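Local coordinates for protein angiotensin-converting enzyme (Anopheles gambiae, PDB 6S1Y) that probably cleaves peptides as a zinc metalloprotease of the angiotensin-converting enzyme family, and here holds a gamma-polyglutamic acid fragment at its active site, at residues Y26-K30 and F59-A63; P243-L249 and G468-P472. All coordinates share one frame. Residue numbers count along the deposited sequence, not the author numbering.

Interaction 1. Residues Y26-K30 and F59-A63; sequences YQQTK and FAEVA
Two helices that pack side by side in opposite directions can mesh through residues spaced three and four apart, and the pairing of helix 12-42 with helix 46-70 is a compact example. Within these segments the axes approach to 9.5 Å, with 164° between their N-to-C directions, and all ten residues have helical backbone angles. The register sets Tyr26 against Val62 (CA to CA 6.9 Å) and Thr29 against Phe59 (CA to CA 5.4 Å). Tyr26 starts the interface. Its CA-to-CB bond points sideways, but a t rotamer carries the ring to the partner helix, where one face receives the edge of Phe59, itself in t. This is a T-shaped stack with centroids 5.0 Å apart, planes at 73° and Tyr26 CZ 3.4 Å from Phe59 CZ. Tyr26 CE1 also lies 4.0 Å from Ala63 CB. One turn on, the CA-to-CB bond of Thr29 points toward the partner helix. Its p rotamer sets OG1 at the edge of the Phe59 ring, 3.4 Å from Phe59 CD1, and presses CG2 to within 3.5 Å of Val62 CG2. Lys30 contributes the base of its chain, CB lying 3.7 Å from Phe59 CE1. Phe59 is thus lodged among Tyr26, Thr29 and Lys30, and the 310 Å² buried here comes from side-chain packing without hydrogen bonds between the segments. With only a short turn between the two helices, the arrangement is an antiparallel helical hairpin, consistent with the N-terminal helical lid over the substrate cleft in angiotensin-converting enzymes.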
loop_
_atom_site.group_PDB
_atom_site.type_symbol
_atom_site.label_atom_id
_atom_site.label_comp_id
_atom_site.label_asym_id
_atom_site.label_seq_id
_atom_site.Cartn_x
_atom_site.Cartn_y
_atom_site.Cartn_z
ATOM N N TYR A 26 21.573 1.217 19.034
ATOM C CA TYR A 26 20.839 0.878 17.812
ATOM C C TYR A 26 19.970 2.045 17.359
ATOM O O TYR A 26 19.993 2.436 16.191
ATOM C CB TYR A 26 19.991 -0.377 18.080
ATOM C CG TYR A 26 19.499 -1.179 16.892
ATOM C CD1 TYR A 26 20.246 -2.231 16.381
ATOM C CD2 TYR A 26 18.253 -0.928 16.323
ATOM C CE1 TYR A 26 19.781 -2.987 15.311
ATOM C CE2 TYR A 26 17.782 -1.675 15.253
ATOM C CZ TYR A 26 18.547 -2.706 14.755
ATOM O OH TYR A 26 18.087 -3.463 13.696
ATOM N N GLN A 27 19.223 2.638 18.286
ATOM C CA GLN A 27 18.287 3.695 17.924
ATOM C C GLN A 27 18.989 4.896 17.297
ATOM O O GLN A 27 18.483 5.493 16.334
ATOM C CB GLN A 27 17.501 4.124 19.160
ATOM C CG GLN A 27 16.615 5.315 18.938
ATOM C CD GLN A 27 15.685 5.562 20.103
ATOM O OE1 GLN A 27 15.608 4.763 21.032
ATOM N NE2 GLN A 27 14.961 6.665 20.050
ATOM N N GLN A 28 20.160 5.264 17.814
ATOM C CA GLN A 28 20.820 6.469 17.325
ATOM C C GLN A 28 21.369 6.286 15.913
ATOM O O GLN A 28 21.229 7.188 15.075
ATOM C CB GLN A 28 21.917 6.890 18.306
ATOM C CG GLN A 28 21.320 7.319 19.649
ATOM C CD GLN A 28 22.340 7.876 20.629
ATOM O OE1 GLN A 28 23.265 8.605 20.249
ATOM N NE2 GLN A 28 22.168 7.541 21.910
ATOM N N THR A 29 21.988 5.142 15.612
ATOM C CA THR A 29 22.462 4.958 14.248
ATOM C C THR A 29 21.298 4.711 13.290
ATOM O O THR A 29 21.365 5.121 12.127
ATOM C CB THR A 29 23.489 3.822 14.160
ATOM O OG1 THR A 29 22.932 2.619 14.702
ATOM C CG2 THR A 29 24.747 4.198 14.918
ATOM N N LYS A 30 20.214 4.080 13.755
ATOM C CA LYS A 30 19.077 3.904 12.863
ATOM C C LYS A 30 18.441 5.249 12.534
ATOM O O LYS A 30 17.978 5.463 11.404
ATOM C CB LYS A 30 18.030 2.966 13.456
ATOM C CG LYS A 30 17.099 2.387 12.372
ATOM C CD LYS A 30 15.811 1.805 12.960
ATOM C CE LYS A 30 14.916 1.158 11.888
ATOM N NZ LYS A 30 15.012 -0.348 11.921
ATOM N N PHE A 59 25.151 1.909 9.914
ATOM C CA PHE A 59 24.175 1.188 10.713
ATOM C C PHE A 59 24.382 -0.312 10.586
ATOM O O PHE A 59 24.227 -1.055 11.559
ATOM C CB PHE A 59 22.759 1.567 10.298
ATOM C CG PHE A 59 21.711 0.719 10.944
ATOM C CD1 PHE A 59 21.326 0.949 12.246
ATOM C CD2 PHE A 59 21.129 -0.326 10.254
ATOM C CE1 PHE A 59 20.367 0.161 12.847
ATOM C CE2 PHE A 59 20.177 -1.120 10.849
ATOM C CZ PHE A 59 19.791 -0.871 12.146
ATOM N N ALA A 60 24.742 -0.771 9.385
ATOM C CA ALA A 60 24.955 -2.195 9.159
ATOM C C ALA A 60 26.051 -2.732 10.073
ATOM O O ALA A 60 25.900 -3.804 10.668
ATOM C CB ALA A 60 25.308 -2.447 7.687
ATOM N N GLU A 61 27.156 -1.995 10.195
ATOM C CA GLU A 61 28.198 -2.351 11.152
ATOM C C GLU A 61 27.623 -2.462 12.561
ATOM O O GLU A 61 27.759 -3.490 13.222
ATOM C CB GLU A 61 29.321 -1.315 11.114
ATOM C CG GLU A 61 30.291 -1.478 9.966
ATOM C CD GLU A 61 31.238 -0.290 9.823
ATOM O OE1 GLU A 61 31.705 0.237 10.854
ATOM O OE2 GLU A 61 31.511 0.120 8.671
ATOM N N VAL A 62 26.972 -1.401 13.041
ATOM C CA VAL A 62 26.394 -1.405 14.382
ATOM C C VAL A 62 25.542 -2.651 14.598
ATOM O O VAL A 62 25.657 -3.333 15.623
ATOM C CB VAL A 62 25.580 -0.116 14.612
ATOM C CG1 VAL A 62 24.797 -0.198 15.921
ATOM C CG2 VAL A 62 26.488 1.130 14.588
ATOM N N ALA A 63 24.670 -2.972 13.630
ATOM C CA ALA A 63 23.739 -4.088 13.827
ATOM C C ALA A 63 24.472 -5.421 13.875
ATOM O O ALA A 63 24.059 -6.330 14.607
ATOM C CB ALA A 63 22.676 -4.111 12.724
#

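Interaction 2. Residues P243-L249 and G468-P472; sequences PIPMHLL and GVEPP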
loop_
_atom_site.group_PDB
_atom_site.type_symbol
_atom_site.label_atom_id
_atom_site.label_comp_id
_atom_site.label_asym_id
_atom_site.label_seq_id
_atom_site.Cartn_x
_atom_site.Cartn_y
_atom_site.Cartn_z
ATOM N N PRO A 243 -9.446 -10.593 -21.354
ATOM C CA PRO A 243 -9.077 -9.682 -20.264
ATOM C C PRO A 243 -9.283 -8.233 -20.674
ATOM O O PRO A 243 -9.275 -7.897 -21.863
ATOM C CB PRO A 243 -7.591 -9.989 -20.021
ATOM C CG PRO A 243 -7.339 -11.311 -20.673
ATOM C CD PRO A 243 -8.303 -11.380 -21.848
ATOM N N ILE A 244 -9.465 -7.364 -19.680
ATOM C CA ILE A 244 -9.708 -5.939 -19.937
ATOM C C ILE A 244 -8.384 -5.273 -20.309
ATOM O O ILE A 244 -7.406 -5.422 -19.563
ATOM C CB ILE A 244 -10.314 -5.261 -18.713
ATOM C CG1 ILE A 244 -11.644 -5.888 -18.338
ATOM C CG2 ILE A 244 -10.467 -3.776 -18.962
ATOM C CD1 ILE A 244 -12.121 -5.456 -16.970
ATOM N N PRO A 245 -8.320 -4.527 -21.428
ATOM C CA PRO A 245 -7.145 -3.664 -21.679
ATOM C C PRO A 245 -6.896 -2.738 -20.503
ATOM O O PRO A 245 -7.726 -1.877 -20.228
ATOM C CB PRO A 245 -7.531 -2.869 -22.936
ATOM C CG PRO A 245 -8.632 -3.690 -23.597
ATOM C CD PRO A 245 -9.345 -4.413 -22.486
ATOM N N MET A 246 -5.771 -2.880 -19.808
ATOM C CA MET A 246 -5.605 -2.225 -18.525
ATOM C C MET A 246 -5.478 -0.709 -18.628
ATOM O O MET A 246 -5.704 -0.032 -17.626
ATOM C CB MET A 246 -4.384 -2.814 -17.800
ATOM C CG MET A 246 -3.084 -2.515 -18.453
ATOM S SD MET A 246 -1.769 -3.566 -17.820
ATOM C CE MET A 246 -1.591 -2.871 -16.155
ATOM N N HIS A 247 -5.138 -0.153 -19.795
ATOM C CA HIS A 247 -4.941 1.288 -19.896
ATOM C C HIS A 247 -6.245 2.058 -19.845
ATOM O O HIS A 247 -6.225 3.290 -19.825
ATOM C CB HIS A 247 -4.185 1.659 -21.180
ATOM C CG HIS A 247 -4.881 1.277 -22.451
ATOM N ND1 HIS A 247 -5.504 0.065 -22.625
ATOM C CD2 HIS A 247 -5.029 1.943 -23.625
ATOM C CE1 HIS A 247 -6.013 -0.000 -23.847
ATOM N NE2 HIS A 247 -5.735 1.125 -24.476
ATOM N N LEU A 248 -7.363 1.359 -19.816
ATOM C CA LEU A 248 -8.680 1.967 -19.741
ATOM C C LEU A 248 -9.238 1.976 -18.334
ATOM O O LEU A 248 -10.395 2.357 -18.149
ATOM C CB LEU A 248 -9.656 1.226 -20.651
ATOM C CG LEU A 248 -9.234 1.088 -22.095
ATOM C CD1 LEU A 248 -10.244 0.202 -22.838
ATOM C CD2 LEU A 248 -9.097 2.439 -22.778
ATOM N N LEU A 249 -8.466 1.547 -17.343
ATOM C CA LEU A 249 -8.995 1.411 -15.990
ATOM C C LEU A 249 -8.575 2.547 -15.070
ATOM O O LEU A 249 -8.742 2.433 -13.850
ATOM C CB LEU A 249 -8.582 0.066 -15.404
ATOM C CG LEU A 249 -9.299 -1.100 -16.110
ATOM C CD1 LEU A 249 -8.585 -2.394 -15.832
ATOM C CD2 LEU A 249 -10.735 -1.168 -15.628
ATOM N N GLY A 468 -7.454 -10.532 -14.525
ATOM C CA GLY A 468 -8.179 -10.440 -15.779
ATOM C C GLY A 468 -7.957 -9.134 -16.498
ATOM O O GLY A 468 -8.904 -8.591 -17.080
ATOM N N VAL A 469 -6.726 -8.607 -16.464
ATOM C CA VAL A 469 -6.348 -7.405 -17.203
ATOM C C VAL A 469 -5.069 -7.714 -17.966
ATOM O O VAL A 469 -4.314 -8.628 -17.610
ATOM C CB VAL A 469 -6.144 -6.172 -16.289
ATOM C CG1 VAL A 469 -7.379 -5.937 -15.468
ATOM C CG2 VAL A 469 -4.934 -6.337 -15.403
ATOM N N GLU A 470 -4.810 -6.919 -19.003
ATOM C CA GLU A 470 -3.686 -7.187 -19.893
ATOM C C GLU A 470 -3.142 -5.877 -20.448
ATOM O O GLU A 470 -3.873 -4.886 -20.556
ATOM C CB GLU A 470 -4.094 -8.112 -21.064
ATOM C CG GLU A 470 -5.046 -7.460 -22.077
ATOM C CD GLU A 470 -5.523 -8.391 -23.190
ATOM O OE1 GLU A 470 -5.303 -9.641 -23.078
ATOM O OE2 GLU A 470 -6.109 -7.873 -24.181
ATOM N N PRO A 471 -1.879 -5.866 -20.873
ATOM C CA PRO A 471 -1.315 -4.703 -21.545
ATOM C C PRO A 471 -2.103 -4.317 -22.782
ATOM O O PRO A 471 -2.748 -5.159 -23.421
ATOM C CB PRO A 471 0.100 -5.171 -21.931
ATOM C CG PRO A 471 0.423 -6.284 -20.995
ATOM C CD PRO A 471 -0.888 -6.948 -20.711
ATOM N N PRO A 472 -2.009 -3.045 -23.191
ATOM C CA PRO A 472 -2.693 -2.590 -24.404
ATOM C C PRO A 472 -1.987 -2.963 -25.701
ATOM O O PRO A 472 -2.559 -2.761 -26.781
ATOM C CB PRO A 472 -2.695 -1.072 -24.220
ATOM C CG PRO A 472 -1.356 -0.838 -23.550
ATOM C CD PRO A 472 -1.215 -1.968 -22.573
HETATM O O HOH W 1 -8.496 -8.776 -24.506
#
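A pair of parallel strands only two residues long can still organise a well-shaped interface, provided the chain on each side supplies the bumps and hollows. Ile244 bridges to Val469 and Pro245 to Glu470. The backbone hydrogen bonds zigzag: Ile244 N to Gly468 O (2.9 Å), Glu470 N to Ile244 O (3.0 Å) and Met246 N to Glu470 O (2.9 Å). Val469 is the main bump on one face. The 3-10 segment that begins at Met246 curls the chain back, so that Val469 fits a hollow walled by Ile244, Met246 and Leu249; Val469 CG1 lies 3.8 Å from Leu249 CD1, and Val469 CB 4.1 Å from Met246 CB. Farther along, Met246 extends past the strand, with SD 3.8 Å from Pro471 N, into a pocket lined by Trp156, Tyr160 and Trp460. Pro472 lies over one face of the His247 ring, its CB 3.5 Å from the centroid, a CH-pi contact. On the other face Glu470 curves over Pro243, OE1 resting 3.6 Å from Pro243 CG. A water bridges Glu470 OE2 (2.6 Å) and Pro243 O (2.9 Å), donating to both, while OE1 is hydrogen-bonded to Ser599 OG. Gly468, leaving helix 455-467 with positive phi, also accepts at O from His222 NE2 of helix 203-233. Pro245 costs the pairing nothing, since Ile244, Glu470 and Met246 give the three amides; the backbone is well paired, whereas His247 ND1 is buried against Pro472 without a hydrogen-bond partner.

In the fold
Interactions 1 and 2 lie on opposite sides of the centre of the chain, their centres 45 Å apart and their nearest atoms about 33 Å apart, so neither touches the other. The bound ligand lies between the two regions: the side chain of Lys30 in interaction 1 is about 12 Å from it, that of Met246 in interaction 2 about 13 Å. Neither contact supplies the zinc ligands, which are His357, His361 and Glu385. The two contacts illustrate two ways of joining parts of a largely helical fold: 26-30 with 59-63 pairs neighbouring helices close in sequence, whereas 243-249 with 468-472 ties together segments separated by 218 residues.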